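Local coordinates for protein glutamine--tRNA ligase (PDB 3TL4) that attaches glutamine to its cognate tRNA at the expense of ATP, this chain being the appended N-terminal tRNA-binding domain of the yeast enzyme, at residues K29-L34 with A59-T65; K36-T41 with S70-N75; A90-V95 with G106-S111. All coordinates share one frame; numbering follows the deposited sequence.

How the contacts relate
All three contacts belong to the helical N-terminal part of this appended domain, and all are partly buried; contacts 1 and 3 also include exposed residues, whereas contact 2 pairs buried with partly exposed ones. Contacts 1 and 2 share helix 28-39: contact 1 packs its first half against the end of helix 49-62, and contact 2 sets its last turn against helix 70-78. Their centres lie about 12 Å apart. Contact 3 joins helices 85-98 and 104-109. Ile73 of helix 70-78, which does not touch segment 36-41, packs on Val95 and Met107 of contact 3. Chemistry differs: a serine holding a glycine amide in contact 1, a carboxylate-serine bond in contact 2, and apolar contacts with a water bridge in contact 3.

Contact 1 of 3, residues K29-L34 with A59-T65; sequences KVSDSL and ASFVKGT
Ser33 OG accepts a hydrogen bond from the backbone N of Gly64, 2.8 Å long with an N-H...O angle of 152°. The hydroxyl oxygen stands anti to its own carbonyl carbon (chi1 -50°), a setting that turns it from helix 28-39 to the turn facing it. The turn is a type I' beta turn from Val62 to Thr65, closed by a bond from Thr65 N to Val62 O. It starts on Val62, the last residue of helix 49-62, with Lys63 the first residue to leave helical angles, at positive phi. Gly64 has phi 88°, and a CB there would clash with Lys29 CB; independently, at these backbone angles it would be jammed against the carbonyl O of Lys63. Absence of a side chain lets Lys29 CA and Gly64 CA come within 4.1 Å. Further along the pair, the small Ala59 allows a close helix-helix approach, with Leu34 CA 5.0 Å from Ala59 CA. Ala59 CB reaches Leu34 CB at 3.8 Å and also lies 3.7 Å from Val30 O, meeting backbone as well as side chain. Val30 straddles the end of the helix: CG1 touches Ala59 CB at 4.0 Å, while CG2 meets Lys63 CB at 4.1 Å. On the far side of helix 49-62, Phe61 meets the ring of Phe92 from helix 85-98.

Contact 2 of 3, residues K36-T41 with S70-N75; sequences KLIKET and SELIVN
Glu40 and Glu71 cross at about a right angle, their carboxylate planes 60° apart, and Glu40 OE1 lies 3.7 Å from Glu71 CB. The other oxygen, Glu40 OE2, accepts a hydrogen bond of 3.0 Å from Ser70 OG on its syn lone pair. Glu40 CG sits between the backbone N and the carbonyl carbon (chi1 55°), and the extended chain beyond it carries the carboxylate across to the first turn of segment 70-75. Lys36 approaches the same hydroxyl, with NZ 3.1 Å from Ser70 OG. With an alanine in place of Glu40, Ser70 OG would probably lose its carboxylate acceptor and be freer to turn. Beside this polar group, Leu37 and Val74 cross obliquely, Leu37 CD2 meeting Val74 CG2 at 3.7 Å. Leu58 of helix 49-62 touches both, placing the apolar side of the contact within a three-helix junction. Val74 sends its other methyl, CG1, to Thr41 CG2 at 3.2 Å, tighter than usual van der Waals contact, the side chains meeting nearly at right angles. Glu40 OE1 and Glu71 OE1 are 4.1 Å apart, a like-charge approach that probably costs stability. Lys36 NZ, 4.0 Å from Glu40 OE2, may partly offset it, although Lys36 also touches Asp66.

Contact 3 of 3, residues A90-V95 with G106-S111; sequences AAFKYV and GMNENS
Tyr94 lays its ring against the turn of helix 104-109 that holds Gly106 and Met107. Tyr94 CE2 lies 3.5 Å from Gly106 C, which is over one ring face. Gly106 O stands 3.7 Å above the ring plane, offset toward the rim. With CG anti to the backbone N (chi1 -178°), the ring reaches across to helix 104-109. Gly106 makes room for it, since a CB there would clash with Tyr94 OH. The Asn110 amide lies nearly parallel to the ring, the planes 12° apart, and approaches obliquely with ND2 at 3.3 Å from Tyr94 CE1. Met107, a selenomethionine replacing the natural methionine, is wedged against helix 85-98, its CG 3.6 Å from Ala91 CB and 4.0 Å from Val95 CG2. Ser111 OG comes to 3.1 Å from Ala91 CA, without a hydrogen bond to Ala91 N because the angle is poor. Ile73 and Leu72 of helix 70-78 also touch Met107, backing this apolar layer. Bonds within segment 106-111 position the first shell. Asn110 ND2 donates to Gly106 O at 166°, which holds the amide beside the tyrosine. Ser111 OG donates to Met107 O at 2.8 Å, from above the carbonyl plane, with Asn110 N at the opposite face. One water donates to both Ala90 O and Asn110 O. Cohesion between the helices therefore rests mainly on apolar and ring contacts, with solvent bridging the backbones.

Contact 1 of 3, residues K29-L34 with A59-T65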
ATOM      1  N   LYS A  29      -3.668  22.049  -7.069  1.00 44.49           N
ATOM      2  CA  LYS A  29      -3.714  21.806  -5.626  1.00 43.82           C
ATOM      3  C   LYS A  29      -2.718  20.704  -5.238  1.00 40.59           C
ATOM      4  O   LYS A  29      -1.889  20.876  -4.347  1.00 42.27           O
ATOM      5  CB  LYS A  29      -5.129  21.436  -5.169  1.00 41.36           C
ATOM      6  CG  LYS A  29      -6.148  22.558  -5.258  1.00 48.06           C
ATOM      7  CD  LYS A  29      -7.390  22.242  -4.416  1.00 57.20           C
ATOM      8  CE  LYS A  29      -8.687  22.309  -5.232  1.00 58.95           C
ATOM      9  NZ  LYS A  29      -8.867  21.122  -6.118  1.00 57.84           N
ATOM     10  N   VAL A  30      -2.804  19.576  -5.932  1.00 32.82           N
ATOM     11  CA  VAL A  30      -1.897  18.464  -5.719  1.00 31.40           C
ATOM     12  C   VAL A  30      -0.433  18.856  -5.970  1.00 34.09           C
ATOM     13  O   VAL A  30       0.467  18.418  -5.242  1.00 33.60           O
ATOM     14  CB  VAL A  30      -2.307  17.275  -6.597  1.00 30.42           C
ATOM     15  CG1 VAL A  30      -1.289  16.155  -6.506  1.00 28.69           C
ATOM     16  CG2 VAL A  30      -3.705  16.787  -6.188  1.00 24.86           C
ATOM     17  N   SER A  31      -0.206  19.685  -6.990  1.00 29.86           N
ATOM     18  CA  SER A  31       1.123  20.207  -7.302  1.00 30.13           C
ATOM     19  C   SER A  31       1.691  21.061  -6.181  1.00 32.62           C
ATOM     20  O   SER A  31       2.876  20.961  -5.869  1.00 32.68           O
ATOM     21  CB  SER A  31       1.099  21.038  -8.588  1.00 41.64           C
ATOM     22  OG  SER A  31       1.188  20.212  -9.733  1.00 51.81           O
ATOM     23  N   ASP A  32       0.853  21.912  -5.591  1.00 35.91           N
ATOM     24  CA  ASP A  32       1.265  22.737  -4.452  1.00 38.11           C
ATOM     25  C   ASP A  32       1.726  21.883  -3.282  1.00 32.85           C
ATOM     26  O   ASP A  32       2.727  22.194  -2.642  1.00 31.77           O
ATOM     27  CB  ASP A  32       0.126  23.647  -3.983  1.00 44.74           C
ATOM     28  CG  ASP A  32      -0.078  24.835  -4.889  1.00 64.56           C
ATOM     29  OD1 ASP A  32       0.923  25.316  -5.463  1.00 71.30           O
ATOM     30  OD2 ASP A  32      -1.238  25.285  -5.029  1.00 70.89           O
ATOM     31  N   SER A  33       0.969  20.827  -2.980  1.00 29.59           N
ATOM     32  CA  SER A  33       1.324  19.932  -1.880  1.00 21.98           C
ATOM     33  C   SER A  33       2.586  19.156  -2.229  1.00 23.65           C
ATOM     34  O   SER A  33       3.479  19.007  -1.395  1.00 31.59           O
ATOM     35  CB  SER A  33       0.191  18.959  -1.537  1.00 19.95           C
ATOM     36  OG  SER A  33      -1.044  19.627  -1.375  1.00 30.17           O
ATOM     37  N   LEU A  34       2.661  18.663  -3.464  1.00 22.73           N
ATOM     38  CA  LEU A  34       3.825  17.893  -3.877  1.00 25.90           C
ATOM     39  C   LEU A  34       5.089  18.723  -3.697  1.00 22.72           C
ATOM     40  O   LEU A  34       6.051  18.266  -3.093  1.00 23.41           O
ATOM     41  CB  LEU A  34       3.686  17.397  -5.314  1.00 30.21           C
ATOM     42  CG  LEU A  34       4.799  16.462  -5.792  1.00 28.77           C
ATOM     43  CD1 LEU A  34       5.000  15.338  -4.802  1.00 13.02           C
ATOM     44  CD2 LEU A  34       4.449  15.905  -7.152  1.00 29.21           C
ATOM     45  N   ALA A  59       0.661  13.516  -1.767  1.00 25.97           N
ATOM     46  CA  ALA A  59       0.230  14.812  -2.264  1.00 23.17           C
ATOM     47  C   ALA A  59      -1.211  14.717  -2.726  1.00 25.05           C
ATOM     48  O   ALA A  59      -1.983  15.667  -2.574  1.00 23.13           O
ATOM     49  CB  ALA A  59       1.116  15.271  -3.399  1.00 25.85           C
ATOM     50  N   SER A  60      -1.578  13.566  -3.288  1.00 20.82           N
ATOM     51  CA  SER A  60      -2.926  13.405  -3.823  1.00 25.57           C
ATOM     52  C   SER A  60      -3.953  13.284  -2.682  1.00 32.11           C
ATOM     53  O   SER A  60      -5.136  13.589  -2.870  1.00 35.09           O
ATOM     54  CB  SER A  60      -2.994  12.230  -4.808  1.00 25.77           C
ATOM     55  OG  SER A  60      -3.165  10.997  -4.135  1.00 33.51           O
ATOM     56  N   PHE A  61      -3.485  12.867  -1.501  1.00 25.64           N
ATOM     57  CA  PHE A  61      -4.319  12.801  -0.300  1.00 21.23           C
ATOM     58  C   PHE A  61      -4.472  14.185   0.343  1.00 23.77           C
ATOM     59  O   PHE A  61      -5.554  14.563   0.777  1.00 26.49           O
ATOM     60  CB  PHE A  61      -3.681  11.880   0.729  1.00 24.40           C
ATOM     61  CG  PHE A  61      -3.570  10.461   0.293  1.00 27.05           C
ATOM     62  CD1 PHE A  61      -4.570   9.869  -0.455  1.00 31.52           C
ATOM     63  CD2 PHE A  61      -2.462   9.716   0.638  1.00 28.41           C
ATOM     64  CE1 PHE A  61      -4.459   8.562  -0.846  1.00 36.39           C
ATOM     65  CE2 PHE A  61      -2.344   8.404   0.258  1.00 34.60           C
ATOM     66  CZ  PHE A  61      -3.341   7.823  -0.488  1.00 36.57           C
ATOM     67  N   VAL A  62      -3.368  14.921   0.413  1.00 21.05           N
ATOM     68  CA  VAL A  62      -3.344  16.251   1.012  1.00 27.25           C
ATOM     69  C   VAL A  62      -4.094  17.267   0.149  1.00 30.14           C
ATOM     70  O   VAL A  62      -4.795  18.128   0.676  1.00 30.70           O
ATOM     71  CB  VAL A  62      -1.893  16.727   1.223  1.00 33.32           C
ATOM     72  CG1 VAL A  62      -1.862  18.169   1.688  1.00 31.99           C
ATOM     73  CG2 VAL A  62      -1.183  15.825   2.215  1.00 28.57           C
ATOM     74  N   LYS A  63      -3.924  17.143  -1.170  1.00 27.20           N
ATOM     75  CA  LYS A  63      -4.623  17.923  -2.213  1.00 33.39           C
ATOM     76  C   LYS A  63      -4.862  19.403  -1.917  1.00 37.43           C
ATOM     77  O   LYS A  63      -6.004  19.880  -1.889  1.00 37.98           O
ATOM     78  CB  LYS A  63      -5.908  17.213  -2.704  1.00 35.43           C
ATOM     79  CG  LYS A  63      -6.921  16.887  -1.609  1.00 42.22           C
ATOM     80  CD  LYS A  63      -7.971  15.866  -2.069  1.00 43.07           C
ATOM     81  CE  LYS A  63      -8.822  15.365  -0.886  1.00 44.36           C
ATOM     82  NZ  LYS A  63     -10.172  16.000  -0.773  1.00 46.52           N
ATOM     83  N   GLY A  64      -3.762  20.118  -1.711  1.00 37.34           N
ATOM     84  CA  GLY A  64      -3.789  21.555  -1.545  1.00 37.27           C
ATOM     85  C   GLY A  64      -3.989  22.028  -0.123  1.00 38.07           C
ATOM     86  O   GLY A  64      -3.766  23.196   0.176  1.00 40.25           O
ATOM     87  N   THR A  65      -4.404  21.126   0.758  1.00 39.24           N
ATOM     88  CA  THR A  65      -4.671  21.490   2.149  1.00 49.19           C
ATOM     89  C   THR A  65      -3.434  21.387   3.037  1.00 48.38           C
ATOM     90  O   THR A  65      -2.522  20.627   2.750  1.00 54.15           O
ATOM     91  CB  THR A  65      -5.764  20.597   2.749  1.00 57.33           C
ATOM     92  OG1 THR A  65      -6.951  20.695   1.952  1.00 63.50           O
ATOM     93  CG2 THR A  65      -6.073  21.033   4.169  1.00 58.59           C
TER

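Contact 2 of 3, residues K36-T41 with S70-N75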
ATOM      1  N   LYS A  36       5.607  21.379  -1.709  1.00 22.95           N
ATOM      2  CA  LYS A  36       5.927  21.611  -0.301  1.00 32.44           C
ATOM      3  C   LYS A  36       6.429  20.342   0.386  1.00 35.69           C
ATOM      4  O   LYS A  36       7.333  20.404   1.214  1.00 42.30           O
ATOM      5  CB  LYS A  36       4.746  22.217   0.469  1.00 40.49           C
ATOM      6  CG  LYS A  36       3.999  21.231   1.376  1.00 52.70           C
ATOM      7  CD  LYS A  36       2.875  21.898   2.193  1.00 61.57           C
ATOM      8  CE  LYS A  36       1.934  20.866   2.859  1.00 64.42           C
ATOM      9  NZ  LYS A  36       2.442  20.323   4.156  1.00 61.32           N
ATOM     10  N   LEU A  37       5.843  19.197   0.045  1.00 31.23           N
ATOM     11  CA  LEU A  37       6.290  17.920   0.595  1.00 28.18           C
ATOM     12  C   LEU A  37       7.732  17.599   0.176  1.00 25.67           C
ATOM     13  O   LEU A  37       8.571  17.273   1.019  1.00 29.66           O
ATOM     14  CB  LEU A  37       5.340  16.781   0.201  1.00 25.11           C
ATOM     15  CG  LEU A  37       3.901  16.874   0.730  1.00 21.84           C
ATOM     16  CD1 LEU A  37       2.975  15.873   0.036  1.00 17.75           C
ATOM     17  CD2 LEU A  37       3.826  16.730   2.255  1.00 18.40           C
ATOM     18  N   ILE A  38       8.022  17.694  -1.118  1.00 24.08           N
ATOM     19  CA  ILE A  38       9.396  17.526  -1.596  1.00 28.28           C
ATOM     20  C   ILE A  38      10.411  18.487  -0.924  1.00 32.31           C
ATOM     21  O   ILE A  38      11.561  18.122  -0.691  1.00 30.86           O
ATOM     22  CB  ILE A  38       9.484  17.679  -3.122  1.00 33.50           C
ATOM     23  CG1 ILE A  38       8.799  16.501  -3.814  1.00 34.70           C
ATOM     24  CG2 ILE A  38      10.934  17.776  -3.568  1.00 33.44           C
ATOM     25  CD1 ILE A  38       8.811  16.583  -5.317  1.00 31.62           C
ATOM     26  N   LYS A  39       9.988  19.708  -0.621  1.00 29.66           N
ATOM     27  CA  LYS A  39      10.901  20.707  -0.058  1.00 34.91           C
ATOM     28  C   LYS A  39      11.237  20.482   1.421  1.00 41.25           C
ATOM     29  O   LYS A  39      12.184  21.070   1.931  1.00 49.26           O
ATOM     30  CB  LYS A  39      10.353  22.125  -0.256  1.00 35.88           C
ATOM     31  CG  LYS A  39      10.434  22.645  -1.680  1.00 37.95           C
ATOM     32  CD  LYS A  39      11.870  22.934  -2.090  1.00 43.56           C
ATOM     33  CE  LYS A  39      11.903  23.826  -3.335  1.00 52.53           C
ATOM     34  NZ  LYS A  39      13.277  24.179  -3.792  1.00 56.88           N
ATOM     35  N   GLU A  40      10.466  19.642   2.111  1.00 41.30           N
ATOM     36  CA  GLU A  40      10.768  19.320   3.504  1.00 47.12           C
ATOM     37  C   GLU A  40      11.498  17.974   3.644  1.00 44.92           C
ATOM     38  O   GLU A  40      11.345  17.259   4.635  1.00 50.02           O
ATOM     39  CB  GLU A  40       9.516  19.419   4.404  1.00 56.22           C
ATOM     40  CG  GLU A  40       8.296  18.592   3.991  1.00 64.17           C
ATOM     41  CD  GLU A  40       7.064  18.896   4.856  1.00 72.66           C
ATOM     42  OE1 GLU A  40       7.196  19.673   5.829  1.00 77.63           O
ATOM     43  OE2 GLU A  40       5.965  18.366   4.566  1.00 70.23           O
ATOM     44  N   THR A  41      12.280  17.644   2.620  1.00 43.61           N
ATOM     45  CA  THR A  41      13.185  16.505   2.645  1.00 37.73           C
ATOM     46  C   THR A  41      14.581  17.078   2.458  1.00 42.44           C
ATOM     47  O   THR A  41      14.737  18.156   1.879  1.00 44.59           O
ATOM     48  CB  THR A  41      12.940  15.527   1.468  1.00 35.54           C
ATOM     49  OG1 THR A  41      13.115  16.219   0.230  1.00 33.20           O
ATOM     50  CG2 THR A  41      11.547  14.922   1.511  1.00 32.71           C
ATOM     51  N   SER A  70       2.812  16.805   8.597  1.00 27.38           N
ATOM     52  CA  SER A  70       2.921  16.084   7.332  1.00 22.86           C
ATOM     53  C   SER A  70       4.325  15.503   7.149  1.00 25.81           C
ATOM     54  O   SER A  70       4.485  14.451   6.547  1.00 26.96           O
ATOM     55  CB  SER A  70       2.564  16.990   6.146  1.00 20.92           C
ATOM     56  OG  SER A  70       3.403  18.138   6.103  1.00 24.82           O
ATOM     57  N   GLU A  71       5.335  16.179   7.693  1.00 23.37           N
ATOM     58  CA  GLU A  71       6.725  15.752   7.525  1.00 21.00           C
ATOM     59  C   GLU A  71       7.006  14.382   8.142  1.00 27.47           C
ATOM     60  O   GLU A  71       7.993  13.736   7.813  1.00 29.15           O
ATOM     61  CB  GLU A  71       7.697  16.790   8.096  1.00 29.10           C
ATOM     62  CG  GLU A  71       7.707  16.897   9.626  1.00 32.95           C
ATOM     63  CD  GLU A  71       6.617  17.816  10.198  1.00 34.29           C
ATOM     64  OE1 GLU A  71       5.819  18.403   9.426  1.00 36.16           O
ATOM     65  OE2 GLU A  71       6.563  17.946  11.438  1.00 31.13           O
ATOM     66  N   LEU A  72       6.148  13.942   9.053  1.00 29.23           N
ATOM     67  CA  LEU A  72       6.327  12.623   9.641  1.00 24.80           C
ATOM     68  C   LEU A  72       6.110  11.586   8.556  1.00 20.85           C
ATOM     69  O   LEU A  72       6.873  10.636   8.428  1.00 23.34           O
ATOM     70  CB  LEU A  72       5.331  12.388  10.770  1.00 19.03           C
ATOM     71  CG  LEU A  72       5.505  13.167  12.060  1.00 21.62           C
ATOM     72  CD1 LEU A  72       4.316  12.873  12.963  1.00 18.52           C
ATOM     73  CD2 LEU A  72       6.822  12.786  12.730  1.00 23.10           C
ATOM     74  N   ILE A  73       5.055  11.773   7.773  1.00 19.70           N
ATOM     75  CA  ILE A  73       4.775  10.879   6.646  1.00 20.68           C
ATOM     76  C   ILE A  73       5.892  10.929   5.598  1.00 24.52           C
ATOM     77  O   ILE A  73       6.371   9.899   5.140  1.00 28.37           O
ATOM     78  CB  ILE A  73       3.440  11.222   5.971  1.00 20.45           C
ATOM     79  CG1 ILE A  73       2.388  11.594   7.026  1.00 22.64           C
ATOM     80  CG2 ILE A  73       2.969  10.069   5.086  1.00 10.38           C
ATOM     81  CD1 ILE A  73       1.005  11.909   6.444  1.00 17.44           C
ATOM     82  N   VAL A  74       6.305  12.131   5.213  1.00 22.72           N
ATOM     83  CA  VAL A  74       7.408  12.262   4.269  1.00 21.94           C
ATOM     84  C   VAL A  74       8.694  11.560   4.741  1.00 23.57           C
ATOM     85  O   VAL A  74       9.322  10.817   3.980  1.00 25.98           O
ATOM     86  CB  VAL A  74       7.699  13.727   3.939  1.00 26.42           C
ATOM     87  CG1 VAL A  74       8.955  13.828   3.098  1.00 24.02           C
ATOM     88  CG2 VAL A  74       6.495  14.358   3.219  1.00 22.22           C
ATOM     89  N   ASN A  75       9.085  11.786   5.988  1.00 21.03           N
ATOM     90  CA  ASN A  75      10.272  11.129   6.528  1.00 22.97           C
ATOM     91  C   ASN A  75      10.134   9.605   6.505  1.00 24.13           C
ATOM     92  O   ASN A  75      11.094   8.885   6.245  1.00 27.47           O
ATOM     93  CB  ASN A  75      10.559  11.603   7.955  1.00 28.99           C
ATOM     94  CG  ASN A  75      10.918  13.086   8.025  1.00 36.19           C
ATOM     95  OD1 ASN A  75      11.494  13.658   7.089  1.00 42.57           O
ATOM     96  ND2 ASN A  75      10.585  13.712   9.148  1.00 31.94           N
TER

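Contact 3 of 3, residues A90-V95 with G106-S111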
ATOM      1  N   ALA A  90      -2.743   4.912   5.329  1.00 20.76           N
ATOM      2  CA  ALA A  90      -2.867   4.764   6.780  1.00 24.84           C
ATOM      3  C   ALA A  90      -2.134   5.863   7.571  1.00 20.12           C
ATOM      4  O   ALA A  90      -2.678   6.426   8.502  1.00 17.41           O
ATOM      5  CB  ALA A  90      -2.376   3.387   7.220  1.00 24.88           C
ATOM      6  N   ALA A  91      -0.888   6.136   7.216  1.00 21.36           N
ATOM      7  CA  ALA A  91      -0.121   7.157   7.911  1.00 18.98           C
ATOM      8  C   ALA A  91      -0.803   8.521   7.756  1.00 22.12           C
ATOM      9  O   ALA A  91      -0.875   9.299   8.698  1.00 20.90           O
ATOM     10  CB  ALA A  91       1.302   7.198   7.383  1.00 15.48           C
ATOM     11  N   PHE A  92      -1.300   8.805   6.558  1.00 17.69           N
ATOM     12  CA  PHE A  92      -2.067  10.021   6.311  1.00 17.72           C
ATOM     13  C   PHE A  92      -3.322  10.093   7.183  1.00 20.39           C
ATOM     14  O   PHE A  92      -3.593  11.100   7.817  1.00 18.45           O
ATOM     15  CB  PHE A  92      -2.448  10.144   4.835  1.00 17.05           C
ATOM     16  CG  PHE A  92      -3.413  11.254   4.562  1.00 24.27           C
ATOM     17  CD1 PHE A  92      -2.983  12.571   4.529  1.00 23.86           C
ATOM     18  CD2 PHE A  92      -4.753  10.987   4.363  1.00 23.28           C
ATOM     19  CE1 PHE A  92      -3.873  13.606   4.305  1.00 22.97           C
ATOM     20  CE2 PHE A  92      -5.645  12.014   4.123  1.00 22.65           C
ATOM     21  CZ  PHE A  92      -5.201  13.326   4.097  1.00 21.64           C
ATOM     22  N   LYS A  93      -4.094   9.021   7.217  1.00 25.27           N
ATOM     23  CA  LYS A  93      -5.287   9.028   8.041  1.00 24.00           C
ATOM     24  C   LYS A  93      -4.959   9.228   9.511  1.00 21.79           C
ATOM     25  O   LYS A  93      -5.712   9.886  10.216  1.00 22.74           O
ATOM     26  CB  LYS A  93      -6.118   7.766   7.815  1.00 26.78           C
ATOM     27  CG  LYS A  93      -6.863   7.816   6.494  1.00 36.34           C
ATOM     28  CD  LYS A  93      -7.325   6.448   6.016  1.00 45.51           C
ATOM     29  CE  LYS A  93      -7.998   6.576   4.649  1.00 53.00           C
ATOM     30  NZ  LYS A  93      -8.415   5.262   4.081  1.00 56.83           N
ATOM     31  N   TYR A  94      -3.834   8.679   9.964  1.00 24.06           N
ATOM     32  CA  TYR A  94      -3.456   8.770  11.371  1.00 24.27           C
ATOM     33  C   TYR A  94      -3.044  10.180  11.724  1.00 22.64           C
ATOM     34  O   TYR A  94      -3.450  10.718  12.750  1.00 22.45           O
ATOM     35  CB  TYR A  94      -2.298   7.824  11.720  1.00 25.58           C
ATOM     36  CG  TYR A  94      -1.940   7.879  13.196  1.00 24.38           C
ATOM     37  CD1 TYR A  94      -2.639   7.117  14.115  1.00 27.65           C
ATOM     38  CD2 TYR A  94      -0.930   8.719  13.674  1.00 25.15           C
ATOM     39  CE1 TYR A  94      -2.343   7.158  15.470  1.00 29.64           C
ATOM     40  CE2 TYR A  94      -0.626   8.772  15.046  1.00 23.27           C
ATOM     41  CZ  TYR A  94      -1.347   7.981  15.931  1.00 27.52           C
ATOM     42  OH  TYR A  94      -1.094   7.985  17.286  1.00 37.05           O
ATOM     43  N   VAL A  95      -2.217  10.766  10.872  1.00 23.02           N
ATOM     44  CA  VAL A  95      -1.675  12.085  11.125  1.00 22.32           C
ATOM     45  C   VAL A  95      -2.790  13.116  11.036  1.00 25.96           C
ATOM     46  O   VAL A  95      -2.810  14.079  11.808  1.00 24.12           O
ATOM     47  CB  VAL A  95      -0.483  12.404  10.192  1.00 18.42           C
ATOM     48  CG1 VAL A  95      -0.023  13.841  10.373  1.00 20.26           C
ATOM     49  CG2 VAL A  95       0.671  11.453  10.490  1.00 16.94           C
ATOM     50  N   GLY A 106       3.649   6.736  16.924  1.00 18.50           N
ATOM     51  CA  GLY A 106       2.211   6.564  16.816  1.00 20.01           C
ATOM     52  C   GLY A 106       1.825   6.258  15.382  1.00 23.27           C
ATOM     53  O   GLY A 106       1.073   5.326  15.099  1.00 27.07           O
HETATM   54  N   MSE A 107       2.357   7.048  14.464  1.00 19.63           N
HETATM   55  CA  MSE A 107       2.101   6.826  13.054  1.00 23.00           C
HETATM   56  C   MSE A 107       2.601   5.445  12.609  1.00 22.04           C
HETATM   57  O   MSE A 107       1.855   4.670  12.035  1.00 21.07           O
HETATM   58  CB  MSE A 107       2.784   7.910  12.239  1.00 21.83           C
HETATM   59  CG  MSE A 107       2.413   7.886  10.778  1.00 26.17           C
HETATM   60 SE   MSE A 107       3.725   8.874   9.720  1.00 43.42          SE
HETATM   61  CE  MSE A 107       5.284   7.747   9.983  1.00 21.34           C
ATOM     62  N   ASN A 108       3.871   5.160  12.872  1.00 20.82           N
ATOM     63  CA  ASN A 108       4.462   3.863  12.569  1.00 24.72           C
ATOM     64  C   ASN A 108       3.595   2.706  13.071  1.00 29.45           C
ATOM     65  O   ASN A 108       3.247   1.800  12.313  1.00 24.01           O
ATOM     66  CB  ASN A 108       5.854   3.761  13.197  1.00 26.04           C
ATOM     67  CG  ASN A 108       6.917   4.480  12.392  1.00 30.01           C
ATOM     68  OD1 ASN A 108       6.634   5.067  11.340  1.00 23.72           O
ATOM     69  ND2 ASN A 108       8.161   4.430  12.881  1.00 27.22           N
ATOM     70  N   GLU A 109       3.255   2.751  14.354  1.00 29.75           N
ATOM     71  CA  GLU A 109       2.420   1.734  14.993  1.00 34.99           C
ATOM     72  C   GLU A 109       1.064   1.531  14.303  1.00 33.36           C
ATOM     73  O   GLU A 109       0.480   0.461  14.383  1.00 37.84           O
ATOM     74  CB  GLU A 109       2.218   2.087  16.474  1.00 40.18           C
ATOM     75  CG  GLU A 109       1.273   1.176  17.249  1.00 56.38           C
ATOM     76  CD  GLU A 109       1.389   1.356  18.762  1.00 71.68           C
ATOM     77  OE1 GLU A 109       2.090   2.297  19.203  1.00 73.64           O
ATOM     78  OE2 GLU A 109       0.785   0.552  19.509  1.00 77.86           O
ATOM     79  N   ASN A 110       0.563   2.560  13.629  1.00 25.18           N
ATOM     80  CA  ASN A 110      -0.732   2.465  12.967  1.00 21.11           C
ATOM     81  C   ASN A 110      -0.646   2.459  11.445  1.00 27.65           C
ATOM     82  O   ASN A 110      -1.659   2.580  10.770  1.00 35.96           O
ATOM     83  CB  ASN A 110      -1.663   3.577  13.437  1.00 27.41           C
ATOM     84  CG  ASN A 110      -2.097   3.389  14.874  1.00 32.37           C
ATOM     85  OD1 ASN A 110      -3.049   2.663  15.150  1.00 28.46           O
ATOM     86  ND2 ASN A 110      -1.391   4.032  15.801  1.00 36.40           N
ATOM     87  N   SER A 111       0.561   2.288  10.913  1.00 23.68           N
ATOM     88  CA  SER A 111       0.753   2.223   9.466  1.00 25.58           C
ATOM     89  C   SER A 111       1.533   0.985   9.074  1.00 22.58           C
ATOM     90  O   SER A 111       2.257   0.998   8.093  1.00 27.68           O
ATOM     91  CB  SER A 111       1.494   3.461   8.968  1.00 22.36           C
ATOM     92  OG  SER A 111       0.831   4.616   9.431  1.00 31.95           O
TER
HETATM   93  O   HOH W   1      -3.854   4.333  10.171  1.00 26.88           O